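Local structure of Zn-dependent hydrolase, glyoxylase (Echinicola vietnamensis, 6T5K) at residues 69-74 with 97-102; 41-46 with 53-58; 161-166 with 180-185. The protein probably hydrolyses the amide bond of beta-lactam antibiotics, carbapenems among them, as a zinc-dependent class B beta-lactamase. One frame throughout, in Å; residues are numbered along the deposited sequence.

Contact 1: 69-74 with 97-102. With ZN (zinc ion), chain G.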
ATOM      1  N   VAL A  69       2.039   4.524   7.452  1.00 15.52           N
ATOM      2  CA  VAL A  69       2.634   4.010   6.224  1.00 15.51           C
ATOM      3  C   VAL A  69       1.934   2.719   5.806  1.00 15.49           C
ATOM      4  O   VAL A  69       1.698   1.833   6.631  1.00 16.45           O
ATOM      5  CB  VAL A  69       4.142   3.784   6.417  1.00 16.78           C
ATOM      6  CG1 VAL A  69       4.763   3.191   5.162  1.00 16.95           C
ATOM      7  CG2 VAL A  69       4.830   5.073   6.822  1.00 17.06           C
ATOM      8  N   PHE A  70       1.633   2.618   4.517  1.00 16.23           N
ATOM      9  CA  PHE A  70       1.115   1.407   3.897  1.00 14.97           C
ATOM     10  C   PHE A  70       2.207   0.845   3.015  1.00 16.04           C
ATOM     11  O   PHE A  70       2.635   1.508   2.064  1.00 16.34           O
ATOM     12  CB  PHE A  70      -0.122   1.700   3.048  1.00 13.93           C
ATOM     13  CG  PHE A  70      -1.353   1.929   3.871  1.00 14.94           C
ATOM     14  CD1 PHE A  70      -1.549   3.131   4.517  1.00 15.97           C
ATOM     15  CD2 PHE A  70      -2.306   0.913   4.042  1.00 15.39           C
ATOM     16  CE1 PHE A  70      -2.658   3.327   5.291  1.00 17.53           C
ATOM     17  CE2 PHE A  70      -3.383   1.118   4.837  1.00 15.05           C
ATOM     18  CZ  PHE A  70      -3.578   2.340   5.431  1.00 16.77           C
ATOM     19  N   ASP A  71       2.637  -0.369   3.353  1.00 15.41           N
ATOM     20  CA  ASP A  71       3.706  -1.135   2.722  1.00 16.72           C
ATOM     21  C   ASP A  71       5.079  -0.561   3.041  1.00 17.50           C
ATOM     22  O   ASP A  71       5.277   0.663   3.115  1.00 17.61           O
ATOM     23  CB  ASP A  71       3.541  -1.271   1.214  1.00 16.51           C
ATOM     24  CG  ASP A  71       2.463  -2.263   0.820  1.00 18.64           C
ATOM     25  OD1 ASP A  71       1.760  -2.800   1.702  1.00 19.15           O
ATOM     26  OD2 ASP A  71       2.314  -2.488  -0.403  1.00 19.70           O
ATOM     27  N   THR A  72       6.008  -1.448   3.239  1.00 19.79           N
ATOM     28  CA  THR A  72       7.404  -1.052   3.265  1.00 19.54           C
ATOM     29  C   THR A  72       7.986  -1.186   1.864  1.00 20.48           C
ATOM     30  O   THR A  72       7.486  -1.972   1.051  1.00 22.19           O
ATOM     31  CB  THR A  72       8.218  -1.949   4.198  1.00 20.56           C
ATOM     32  OG1 THR A  72       8.301  -3.282   3.678  1.00 19.72           O
ATOM     33  CG2 THR A  72       7.598  -2.016   5.572  1.00 19.82           C
ATOM     34  N   PRO A  73       9.026  -0.424   1.551  1.00 22.12           N
ATOM     35  CA  PRO A  73       9.910  -0.832   0.456  1.00 23.97           C
ATOM     36  C   PRO A  73      10.376  -2.275   0.641  1.00 23.35           C
ATOM     37  O   PRO A  73      10.287  -2.823   1.742  1.00 24.38           O
ATOM     38  CB  PRO A  73      11.067   0.169   0.542  1.00 24.67           C
ATOM     39  CG  PRO A  73      10.455   1.397   1.220  1.00 22.46           C
ATOM     40  CD  PRO A  73       9.480   0.806   2.218  1.00 21.48           C
ATOM     41  N   SER A  74      10.860  -2.922  -0.418  1.00 24.72           N
ATOM     42  CA  SER A  74      11.230  -4.335  -0.309  1.00 28.65           C
ATOM     43  C   SER A  74      12.397  -4.560   0.640  1.00 29.55           C
ATOM     44  O   SER A  74      12.505  -5.627   1.266  1.00 29.65           O
ATOM     45  CB  SER A  74      11.635  -4.879  -1.683  1.00 30.89           C
ATOM     46  OG  SER A  74      10.501  -5.014  -2.523  0.40 30.87           O
ATOM     47  N   VAL A  97       1.316  -0.621   7.878  1.00 15.58           N
ATOM     48  CA  VAL A  97       0.387  -1.656   7.458  1.00 15.22           C
ATOM     49  C   VAL A  97       1.013  -2.423   6.301  1.00 16.47           C
ATOM     50  O   VAL A  97       1.411  -1.822   5.306  1.00 17.87           O
ATOM     51  CB  VAL A  97      -0.954  -1.051   6.997  1.00 15.79           C
ATOM     52  CG1 VAL A  97      -1.910  -2.128   6.539  1.00 17.70           C
ATOM     53  CG2 VAL A  97      -1.579  -0.221   8.110  1.00 17.17           C
ATOM     54  N   ALA A  98       1.050  -3.750   6.405  1.00 16.30           N
ATOM     55  CA  ALA A  98       1.492  -4.606   5.302  1.00 15.12           C
ATOM     56  C   ALA A  98       0.236  -5.075   4.579  1.00 13.71           C
ATOM     57  O   ALA A  98      -0.599  -5.761   5.178  1.00 15.50           O
ATOM     58  CB  ALA A  98       2.249  -5.824   5.810  1.00 16.95           C
ATOM     59  N   THR A  99       0.079  -4.677   3.322  1.00 14.13           N
ATOM     60  CA  THR A  99      -1.187  -4.946   2.648  1.00 14.62           C
ATOM     61  C   THR A  99      -1.312  -6.358   2.077  1.00 15.32           C
ATOM     62  O   THR A  99      -2.409  -6.721   1.628  1.00 15.11           O
ATOM     63  CB  THR A  99      -1.518  -3.870   1.599  1.00 15.57           C
ATOM     64  OG1 THR A  99      -0.548  -3.840   0.563  1.00 18.29           O
ATOM     65  CG2 THR A  99      -1.675  -2.496   2.256  1.00 16.26           C
ATOM     66  N   HIS A 100      -0.242  -7.135   2.043  1.00 15.00           N
ATOM     67  CA  HIS A 100      -0.309  -8.590   1.906  1.00 14.79           C
ATOM     68  C   HIS A 100       1.048  -9.133   2.325  1.00 14.54           C
ATOM     69  O   HIS A 100       1.933  -8.380   2.744  1.00 14.82           O
ATOM     70  CB  HIS A 100      -0.779  -9.119   0.534  1.00 16.57           C
ATOM     71  CG  HIS A 100       0.088  -8.750  -0.630  1.00 16.78           C
ATOM     72  ND1 HIS A 100      -0.001  -7.534  -1.270  1.00 17.92           N
ATOM     73  CD2 HIS A 100       1.003  -9.469  -1.324  1.00 15.73           C
ATOM     74  CE1 HIS A 100       0.866  -7.498  -2.269  1.00 16.06           C
ATOM     75  NE2 HIS A 100       1.477  -8.661  -2.333  1.00 15.72           N
ATOM     76  N   PHE A 101       1.211 -10.444   2.238  1.00 15.35           N
ATOM     77  CA  PHE A 101       2.385 -11.079   2.840  1.00 15.25           C
ATOM     78  C   PHE A 101       3.663 -11.014   2.006  1.00 15.40           C
ATOM     79  O   PHE A 101       4.709 -11.451   2.493  1.00 16.66           O
ATOM     80  CB  PHE A 101       2.085 -12.543   3.194  1.00 16.29           C
ATOM     81  CG  PHE A 101       2.098 -13.490   2.021  1.00 16.02           C
ATOM     82  CD1 PHE A 101       0.938 -13.707   1.268  1.00 17.23           C
ATOM     83  CD2 PHE A 101       3.256 -14.197   1.694  1.00 15.87           C
ATOM     84  CE1 PHE A 101       0.946 -14.592   0.210  1.00 16.00           C
ATOM     85  CE2 PHE A 101       3.254 -15.112   0.633  1.00 17.38           C
ATOM     86  CZ  PHE A 101       2.102 -15.288  -0.118  1.00 16.96           C
ATOM     87  N   HIS A 102       3.629 -10.486   0.785  1.00 17.68           N
ATOM     88  CA  HIS A 102       4.820 -10.498  -0.059  1.00 18.00           C
ATOM     89  C   HIS A 102       5.856  -9.453   0.400  1.00 20.57           C
ATOM     90  O   HIS A 102       5.570  -8.532   1.155  1.00 19.72           O
ATOM     91  CB  HIS A 102       4.448 -10.206  -1.506  1.00 18.12           C
ATOM     92  CG  HIS A 102       3.772 -11.333  -2.209  1.00 17.50           C
ATOM     93  ND1 HIS A 102       3.016 -11.141  -3.350  1.00 16.34           N
ATOM     94  CD2 HIS A 102       3.759 -12.664  -1.966  1.00 18.17           C
ATOM     95  CE1 HIS A 102       2.570 -12.307  -3.775  1.00 17.82           C
ATOM     96  NE2 HIS A 102       3.001 -13.246  -2.951  1.00 18.82           N
TER
HETATM   97 ZN    ZN G1206       2.385  -9.337  -4.051  0.97 18.36          ZN
HETATM   98  O   HOH W   1       3.737  -8.246  -4.815  1.00 25.88           O
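Asp-71 and Thr-99 are tied together through a single carboxylate oxygen. OD1 of Asp-71 accepts from the backbone N of Thr-99 at 3.0 Å, the donor lying nearly in line with the C-O bond. The same OD1 also accepts from OG1 of Thr-99 at 2.8 Å, here on the syn side and 16° out of the carboxylate plane. Thr-99 reaches it twice because its OG1 stands between its own backbone N and carbonyl carbon (chi1 63°), which brings hydroxyl and amide to bear on one acceptor. Both residues are buried, and the double grip limits rotation of the carboxylate.

Backbone bonds set the strand pairing. Val-97 N donates to Val-69 O (2.8 Å) and Asp-71 N to Val-97 O (2.7 Å), bracketing Phe-70 as expected of a parallel bridge.

Apolar contact is carried by the Phe-70 ring, which runs alongside Val-97. CB of Val-97 lies 4.2 Å from the ring centroid of Phe-70 and 29° off its normal, an off-centre CH-pi approach, while Thr-99 CG2 meets the ring edge in its plane.

Metal coordination follows a little farther along 97-102, in the HxHxD motif of this superfamily: His-100 NE2 (2.1 Å) and His-102 ND1 (2.0 Å) bind one zinc ion, which His-163 and water 1 complete.

The two strands, 66-70 and 92-98, belong to a beta-alpha-beta unit with helix 76-88, whose Leu-86 packs on Val-69. Strands 54-63 and 119-122 flank the pair, and helix 103-106 begins right after His-102, placing Cys-105 against Asp-71.

Contact 2: 41-46 with 53-58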
ATOM      1  N   VAL A  41       2.852   8.968  -2.240  1.00 17.03           N
ATOM      2  CA  VAL A  41       3.272   7.661  -2.729  1.00 17.98           C
ATOM      3  C   VAL A  41       4.770   7.523  -2.486  1.00 18.24           C
ATOM      4  O   VAL A  41       5.541   8.439  -2.799  1.00 19.00           O
ATOM      5  CB  VAL A  41       2.931   7.481  -4.216  1.00 18.41           C
ATOM      6  CG1 VAL A  41       3.364   6.128  -4.692  1.00 18.28           C
ATOM      7  CG2 VAL A  41       1.444   7.714  -4.462  1.00 19.70           C
ATOM      8  N   HIS A  42       5.185   6.422  -1.868  1.00 17.60           N
ATOM      9  CA  HIS A  42       6.600   6.087  -1.808  1.00 17.45           C
ATOM     10  C   HIS A  42       6.889   5.027  -2.862  1.00 17.59           C
ATOM     11  O   HIS A  42       6.152   4.047  -2.990  1.00 18.11           O
ATOM     12  CB  HIS A  42       7.074   5.717  -0.407  1.00 18.28           C
ATOM     13  CG  HIS A  42       6.515   4.457   0.178  1.00 17.84           C
ATOM     14  ND1 HIS A  42       7.078   3.219  -0.065  1.00 17.28           N
ATOM     15  CD2 HIS A  42       5.588   4.267   1.146  1.00 16.24           C
ATOM     16  CE1 HIS A  42       6.496   2.323   0.705  1.00 18.02           C
ATOM     17  NE2 HIS A  42       5.564   2.932   1.421  1.00 15.85           N
ATOM     18  N   VAL A  43       7.969   5.228  -3.616  1.00 20.14           N
ATOM     19  CA  VAL A  43       8.297   4.390  -4.765  1.00 20.31           C
ATOM     20  C   VAL A  43       9.702   3.858  -4.570  1.00 21.42           C
ATOM     21  O   VAL A  43      10.644   4.641  -4.407  1.00 23.74           O
ATOM     22  CB  VAL A  43       8.197   5.155  -6.091  1.00 20.92           C
ATOM     23  CG1 VAL A  43       8.438   4.207  -7.260  1.00 22.08           C
ATOM     24  CG2 VAL A  43       6.833   5.818  -6.244  1.00 21.45           C
ATOM     25  N   SER A  44       9.836   2.536  -4.594  1.00 20.72           N
ATOM     26  CA  SER A  44      11.122   1.846  -4.552  1.00 22.84           C
ATOM     27  C   SER A  44      11.184   0.861  -5.716  1.00 26.86           C
ATOM     28  O   SER A  44      10.185   0.598  -6.387  1.00 27.88           O
ATOM     29  CB  SER A  44      11.311   1.143  -3.206  1.00 23.90           C
ATOM     30  OG  SER A  44      10.211   0.315  -2.883  1.00 22.60           O
ATOM     31  N   PHE A  45      12.365   0.339  -6.008  1.00 31.53           N
ATOM     32  CA  PHE A  45      12.567  -0.345  -7.277  1.00 38.58           C
ATOM     33  C   PHE A  45      13.098  -1.747  -7.056  1.00 45.37           C
ATOM     34  O   PHE A  45      13.962  -1.969  -6.206  1.00 46.52           O
ATOM     35  CB  PHE A  45      13.490   0.474  -8.177  1.00 39.10           C
ATOM     36  CG  PHE A  45      12.968   1.850  -8.446  1.00 40.80           C
ATOM     37  CD1 PHE A  45      13.280   2.904  -7.601  1.00 42.49           C
ATOM     38  CD2 PHE A  45      12.135   2.084  -9.518  1.00 42.82           C
ATOM     39  CE1 PHE A  45      12.779   4.172  -7.834  1.00 43.78           C
ATOM     40  CE2 PHE A  45      11.641   3.352  -9.763  1.00 44.76           C
ATOM     41  CZ  PHE A  45      11.963   4.394  -8.916  1.00 45.27           C
ATOM     42  N   LEU A  46      12.552  -2.683  -7.829  1.00 50.72           N
ATOM     43  CA  LEU A  46      12.815  -4.106  -7.680  1.00 57.62           C
ATOM     44  C   LEU A  46      13.242  -4.646  -9.036  1.00 63.20           C
ATOM     45  O   LEU A  46      12.486  -4.547 -10.009  1.00 62.90           O
ATOM     46  CB  LEU A  46      11.538  -4.812  -7.217  1.00 58.05           C
ATOM     47  CG  LEU A  46      11.639  -6.254  -6.734  1.00 58.13           C
ATOM     48  CD1 LEU A  46      12.745  -6.371  -5.701  1.00 57.70           C
ATOM     49  CD2 LEU A  46      10.294  -6.712  -6.178  1.00 58.03           C
ATOM     50  N   LYS A  53      12.853  -4.202 -14.401  1.00 76.31           N
ATOM     51  CA  LYS A  53      12.986  -3.357 -13.220  1.00 71.67           C
ATOM     52  C   LYS A  53      11.619  -2.789 -12.865  1.00 66.29           C
ATOM     53  O   LYS A  53      10.993  -2.099 -13.698  1.00 66.06           O
ATOM     54  CB  LYS A  53      14.001  -2.228 -13.390  1.00 71.88           C
ATOM     55  CG  LYS A  53      14.114  -1.385 -12.106  1.00 72.07           C
ATOM     56  CD  LYS A  53      15.448  -0.693 -11.963  1.00 72.51           C
ATOM     57  CE  LYS A  53      15.437   0.640 -12.693  1.00 73.31           C
ATOM     58  NZ  LYS A  53      16.193   1.703 -11.974  1.00 73.61           N
ATOM     59  N   VAL A  54      11.203  -3.030 -11.613  1.00 60.08           N
ATOM     60  CA  VAL A  54       9.810  -2.909 -11.205  1.00 53.70           C
ATOM     61  C   VAL A  54       9.718  -1.848 -10.139  1.00 46.07           C
ATOM     62  O   VAL A  54      10.396  -1.964  -9.114  1.00 45.60           O
ATOM     63  CB  VAL A  54       9.305  -4.260 -10.677  1.00 54.65           C
ATOM     64  CG1 VAL A  54       7.854  -4.229 -10.294  1.00 54.85           C
ATOM     65  CG2 VAL A  54       9.584  -5.372 -11.689  1.00 55.76           C
ATOM     66  N   ALA A  55       8.908  -0.808 -10.388  1.00 40.96           N
ATOM     67  CA  ALA A  55       8.606   0.135  -9.331  1.00 36.71           C
ATOM     68  C   ALA A  55       7.560  -0.469  -8.411  1.00 30.48           C
ATOM     69  O   ALA A  55       6.604  -1.092  -8.880  1.00 30.19           O
ATOM     70  CB  ALA A  55       8.129   1.433  -9.948  1.00 38.28           C
ATOM     71  N   CYS A  56       7.761  -0.313  -7.102  1.00 23.88           N
ATOM     72  CA  CYS A  56       6.824  -0.771  -6.087  1.00 22.14           C
ATOM     73  C   CYS A  56       6.335   0.447  -5.323  1.00 19.81           C
ATOM     74  O   CYS A  56       7.140   1.284  -4.896  1.00 21.72           O
ATOM     75  CB  CYS A  56       7.479  -1.733  -5.108  1.00 23.86           C
ATOM     76  SG  CYS A  56       8.144  -3.225  -5.889  1.00 27.19           S
ATOM     77  N   ASN A  57       5.024   0.556  -5.163  1.00 18.65           N
ATOM     78  CA  ASN A  57       4.418   1.687  -4.489  1.00 18.79           C
ATOM     79  C   ASN A  57       3.947   1.320  -3.087  1.00 18.50           C
ATOM     80  O   ASN A  57       3.443   0.222  -2.852  1.00 18.44           O
ATOM     81  CB  ASN A  57       3.188   2.187  -5.249  1.00 19.77           C
ATOM     82  CG  ASN A  57       3.507   2.642  -6.634  1.00 19.13           C
ATOM     83  OD1 ASN A  57       4.623   3.121  -6.931  1.00 22.21           O
ATOM     84  ND2 ASN A  57       2.528   2.510  -7.515  1.00 19.20           N
ATOM     85  N   GLY A  58       4.102   2.265  -2.165  1.00 16.36           N
ATOM     86  CA  GLY A  58       3.303   2.303  -0.962  1.00 18.12           C
ATOM     87  C   GLY A  58       2.733   3.696  -0.787  1.00 17.61           C
ATOM     88  O   GLY A  58       2.921   4.581  -1.628  1.00 17.04           O
TER
HETATM   89  O   HOH W   2       7.855   1.421  -2.141  1.00 19.29           O
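His-42 lays one face of its imidazole over Gly-58, and the ring packs tightly on the glycine backbone. The CA of Gly-58 sits 3.6 Å from the ring centroid of His-42, a CH-pi contact over the face, and His-42 NE2 comes within 3.3 Å of that CA. With CG held between the backbone N and carbonyl carbon (chi1 66°), the ring folds back across the neighbouring strand and lies directly on the glycine CA. The backbones form a regular antiparallel hairpin in which His-42 with Gly-58, Ser-44 with Cys-56 and Leu-46 with Val-54 are the hydrogen-bonded pairs. The bond from His-42 N is the unusual one, since it approaches Gly-58 O from 51° out of the carbonyl plane.

Buried polar atoms beside the ring are joined by water 2, which bonds to His-42 ND1 (2.9 Å) and Ser-44 OG (2.7 Å) and donates to Cys-56 O (2.8 Å). On this same face SG of Cys-56 touches CB of Leu-46 at 4.0 Å.

The other face becomes looser toward the turn. CE2 of Phe-45 rests 4.0 Å from CB of Ala-55, and the poorly ordered Lys-53 extends to solvent with its NZ 5.2 Å from the Phe-45 ring centroid, at most a weak attraction. Closer to the protein body, OD1 of Asn-57 faces CG2 of Val-43, while its ND2 donates to Pro-221 O and Gly-224 O.

Ala-55 O accepts from ND1 of the zinc ligand His-223, and the Cys-56 side chain packs on that histidine; this chemistry is consistent with a second-shell role for the hairpin in orienting His-223.

Contact 3: 161-166 with 180-185. With ZN (zinc ion), chain G; ZN (zinc ion), chain H; EDO (1,2-ethanediol), chain B.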
ATOM      1  N   GLU A 161     -10.231 -12.110  -1.873  1.00 14.24           N
ATOM      2  CA  GLU A 161      -8.979 -12.530  -2.494  1.00 14.05           C
ATOM      3  C   GLU A 161      -8.783 -11.892  -3.879  1.00 14.25           C
ATOM      4  O   GLU A 161      -9.718 -11.477  -4.556  1.00 14.02           O
ATOM      5  CB  GLU A 161      -8.961 -14.051  -2.607  1.00 14.21           C
ATOM      6  CG  GLU A 161      -9.216 -14.771  -1.293  1.00 14.25           C
ATOM      7  CD  GLU A 161      -8.760 -16.225  -1.297  1.00 15.29           C
ATOM      8  OE1 GLU A 161      -8.244 -16.716  -2.345  1.00 15.81           O
ATOM      9  OE2 GLU A 161      -8.898 -16.877  -0.232  1.00 15.45           O
ATOM     10  N   GLY A 162      -7.521 -11.832  -4.305  1.00 14.39           N
ATOM     11  CA  GLY A 162      -7.205 -11.346  -5.628  1.00 14.58           C
ATOM     12  C   GLY A 162      -5.765 -11.627  -5.976  1.00 14.27           C
ATOM     13  O   GLY A 162      -5.388 -12.750  -6.309  1.00 16.05           O
ATOM     14  N   HIS A 163      -4.949 -10.590  -5.881  1.00 14.48           N
ATOM     15  CA  HIS A 163      -3.513 -10.754  -6.068  1.00 14.40           C
ATOM     16  C   HIS A 163      -2.955 -11.803  -5.118  1.00 15.78           C
ATOM     17  O   HIS A 163      -2.111 -12.625  -5.500  1.00 14.95           O
ATOM     18  CB  HIS A 163      -2.830  -9.412  -5.815  1.00 15.38           C
ATOM     19  CG  HIS A 163      -1.348  -9.511  -5.768  1.00 15.40           C
ATOM     20  ND1 HIS A 163      -0.568  -9.759  -6.880  1.00 16.38           N
ATOM     21  CD2 HIS A 163      -0.496  -9.415  -4.727  1.00 16.19           C
ATOM     22  CE1 HIS A 163       0.703  -9.795  -6.526  1.00 17.18           C
ATOM     23  NE2 HIS A 163       0.775  -9.588  -5.227  1.00 15.88           N
ATOM     24  N   THR A 164      -3.434 -11.806  -3.881  1.00 14.05           N
ATOM     25  CA  THR A 164      -3.184 -12.893  -2.941  1.00 13.76           C
ATOM     26  C   THR A 164      -4.471 -13.161  -2.162  1.00 13.15           C
ATOM     27  O   THR A 164      -5.467 -12.430  -2.283  1.00 15.35           O
ATOM     28  CB  THR A 164      -2.070 -12.579  -1.933  1.00 15.67           C
ATOM     29  OG1 THR A 164      -2.413 -11.380  -1.234  1.00 15.96           O
ATOM     30  CG2 THR A 164      -0.721 -12.441  -2.617  1.00 16.09           C
ATOM     31  N   GLN A 165      -4.463 -14.222  -1.350  1.00 14.67           N
ATOM     32  CA  GLN A 165      -5.647 -14.512  -0.557  1.00 15.00           C
ATOM     33  C   GLN A 165      -5.886 -13.495   0.542  1.00 14.48           C
ATOM     34  O   GLN A 165      -7.036 -13.327   0.971  1.00 16.52           O
ATOM     35  CB  GLN A 165      -5.577 -15.894   0.078  1.00 15.14           C
ATOM     36  CG  GLN A 165      -4.375 -16.134   0.987  1.00 16.76           C
ATOM     37  CD  GLN A 165      -4.487 -17.411   1.743  1.00 19.59           C
ATOM     38  OE1 GLN A 165      -3.818 -18.385   1.433  1.00 22.90           O
ATOM     39  NE2 GLN A 165      -5.322 -17.421   2.735  1.00 18.86           N
ATOM     40  N   ASP A 166      -4.830 -12.808   1.002  1.00 15.01           N
ATOM     41  CA  ASP A 166      -4.858 -11.968   2.190  1.00 13.82           C
ATOM     42  C   ASP A 166      -4.836 -10.471   1.881  1.00 14.00           C
ATOM     43  O   ASP A 166      -4.741  -9.676   2.825  1.00 15.69           O
ATOM     44  CB  ASP A 166      -3.663 -12.313   3.080  1.00 13.78           C
ATOM     45  CG  ASP A 166      -2.317 -12.077   2.380  1.00 15.35           C
ATOM     46  OD1 ASP A 166      -2.181 -12.399   1.179  1.00 15.55           O
ATOM     47  OD2 ASP A 166      -1.383 -11.576   3.064  1.00 15.31           O
ATOM     48  N   GLY A 180      -4.633   0.731  -3.278  1.00 15.45           N
ATOM     49  CA  GLY A 180      -5.104  -0.575  -3.700  1.00 15.46           C
ATOM     50  C   GLY A 180      -4.092  -1.678  -3.525  1.00 16.31           C
ATOM     51  O   GLY A 180      -4.470  -2.846  -3.489  1.00 18.43           O
ATOM     52  N   GLY A 181      -2.819  -1.327  -3.375  1.00 16.45           N
ATOM     53  CA  GLY A 181      -1.783  -2.341  -3.330  1.00 16.08           C
ATOM     54  C   GLY A 181      -1.824  -3.182  -4.592  1.00 16.36           C
ATOM     55  O   GLY A 181      -2.359  -2.759  -5.621  1.00 16.79           O
ATOM     56  N   CYS A 182      -1.266  -4.399  -4.491  1.00 17.54           N
ATOM     57  CA  CYS A 182      -1.074  -5.175  -5.708  1.00 17.46           C
ATOM     58  C   CYS A 182      -2.358  -5.788  -6.223  1.00 14.76           C
ATOM     59  O   CYS A 182      -2.346  -6.382  -7.307  1.00 16.41           O
ATOM     60  CB  CYS A 182       0.004  -6.200  -5.539  1.00 20.54           C
ATOM     61  SG  CYS A 182       1.528  -5.412  -4.986  1.00 23.35           S
ATOM     62  N   LEU A 183      -3.452  -5.661  -5.460  1.00 15.07           N
ATOM     63  CA  LEU A 183      -4.776  -6.051  -5.929  1.00 15.01           C
ATOM     64  C   LEU A 183      -5.266  -5.147  -7.039  1.00 13.38           C
ATOM     65  O   LEU A 183      -6.120  -5.569  -7.828  1.00 15.32           O
ATOM     66  CB  LEU A 183      -5.741  -5.943  -4.744  1.00 15.06           C
ATOM     67  CG  LEU A 183      -7.220  -6.256  -4.876  1.00 16.39           C
ATOM     68  CD1 LEU A 183      -7.425  -7.686  -5.235  1.00 14.59           C
ATOM     69  CD2 LEU A 183      -7.868  -5.871  -3.550  1.00 16.68           C
ATOM     70  N   ILE A 184      -4.783  -3.904  -7.097  1.00 14.16           N
ATOM     71  CA  ILE A 184      -5.195  -2.953  -8.118  1.00 14.14           C
ATOM     72  C   ILE A 184      -4.043  -2.720  -9.080  1.00 13.70           C
ATOM     73  O   ILE A 184      -2.913  -2.458  -8.647  1.00 15.59           O
ATOM     74  CB  ILE A 184      -5.690  -1.631  -7.516  1.00 14.53           C
ATOM     75  CG1 ILE A 184      -6.856  -1.887  -6.535  1.00 14.10           C
ATOM     76  CG2 ILE A 184      -6.047  -0.636  -8.640  1.00 16.15           C
ATOM     77  CD1 ILE A 184      -8.011  -2.660  -7.138  1.00 14.22           C
ATOM     78  N   LYS A 185      -4.334  -2.834 -10.380  1.00 14.90           N
ATOM     79  CA  LYS A 185      -3.374  -2.595 -11.447  1.00 15.10           C
ATOM     80  C   LYS A 185      -3.434  -1.166 -11.961  1.00 14.71           C
ATOM     81  O   LYS A 185      -4.487  -0.526 -11.964  1.00 15.06           O
ATOM     82  CB  LYS A 185      -3.612  -3.533 -12.628  1.00 17.71           C
ATOM     83  CG  LYS A 185      -3.548  -4.983 -12.241  1.00 19.19           C
ATOM     84  CD  LYS A 185      -2.216  -5.334 -11.617  1.00 21.96           C
ATOM     85  CE  LYS A 185      -2.064  -6.864 -11.467  1.00 25.45           C
ATOM     86  NZ  LYS A 185      -0.783  -7.244 -10.891  1.00 30.39           N
TER
HETATM   87 ZN    ZN G1206       2.385  -9.337  -4.051  0.97 18.36          ZN
HETATM   88 ZN    ZN H1207       3.210  -6.411  -5.753  0.54 20.81          ZN
HETATM   89  C1  EDO B1201      -5.105 -17.724  -3.547  1.00 20.33           C
HETATM   90  O1  EDO B1201      -6.363 -18.391  -3.468  1.00 20.33           O
HETATM   91  C2  EDO B1201      -4.015 -18.697  -3.911  1.00 22.55           C
HETATM   92  O2  EDO B1201      -4.105 -19.812  -3.023  1.00 26.71           O
HETATM   93  O   HOH W   3      -0.456  -9.705  -9.713  1.00 19.99           O
HETATM   94  O   HOH W   1       3.737  -8.246  -4.815  1.00 25.88           O
HETATM   95  O   HOH W   4       2.206  -7.331  -7.603  1.00 33.97           O
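Water 3 links His-163 to Lys-185, accepting from ND1 of His-163 at 2.8 Å and from NZ of Lys-185 at 2.7 Å. It lies in the plane of the imidazole, at its edge, and together with the NE2-zinc bond restrains the ring's rotation. The contact forms part of the two-zinc site of a class B beta-lactamase, in the alpha-beta/beta-alpha fold of that superfamily, and brings together two ligand-bearing loops.

With ND1 donating to the water, NE2 of His-163 is turned to the first zinc ion, 2.0 Å away. CG of His-163 is anti to the backbone N (chi1 171°), which carries the ring over CB of Cys-182. There CB of Cys-182 stands 3.4 Å from the ring centroid of His-163, only 14° off the normal: a CH-pi contact over the middle of the face. The cysteine sulfur reaches past the ring, oblique to it, and SG binds the second zinc ion at 2.1 Å. Thus the cysteine CB lies against the imidazole face, yet the two side chains serve different metals. His-100 and His-102 complete the protein ligands of the first, Asp-104 and His-223 those of the second.

Backbone shape puts Cys-182 in place. A type II' turn from Gly-180 to Leu-183, with Gly-181 at positive phi (57°), overlaps a type I turn from Gly-181 to Ile-184. Leu-183 then sends CD1 to within 3.7 Å of CA of Gly-162, directly beside the glycine backbone. Helix 201-212 backs both loops, Trp-202 touching His-163 and Ile-209 touching Leu-183.

Between the metals lies water 1, whose oxygen is 1.9 Å from the zinc held by His-163 and 2.1 Å from the zinc held by Cys-182.

Contacts 1 and 3 are buried, whereas contact 2 runs from a buried end out to solvent at its turn. Contacts 1 and 2 share the larger sheet, in which strands 54-63 and 66-70 are neighbours, and His-42 NE2 touches both Phe-70 O and Asp-71 O through weak hydrogen bonds. Contact 3 joins loop 161-166 to the C-terminal end of strand 177-181, an inner strand of the smaller sheet; it meets contact 1 at the first zinc ion, and Asp-166 OD2 approaches the backbone N of Phe-101. Their chemistry follows position: regular strand bonds dominate contact 2, contact 1 passes from strand pairing to metal ligands, and contact 3 relies on ring packing, water and zinc.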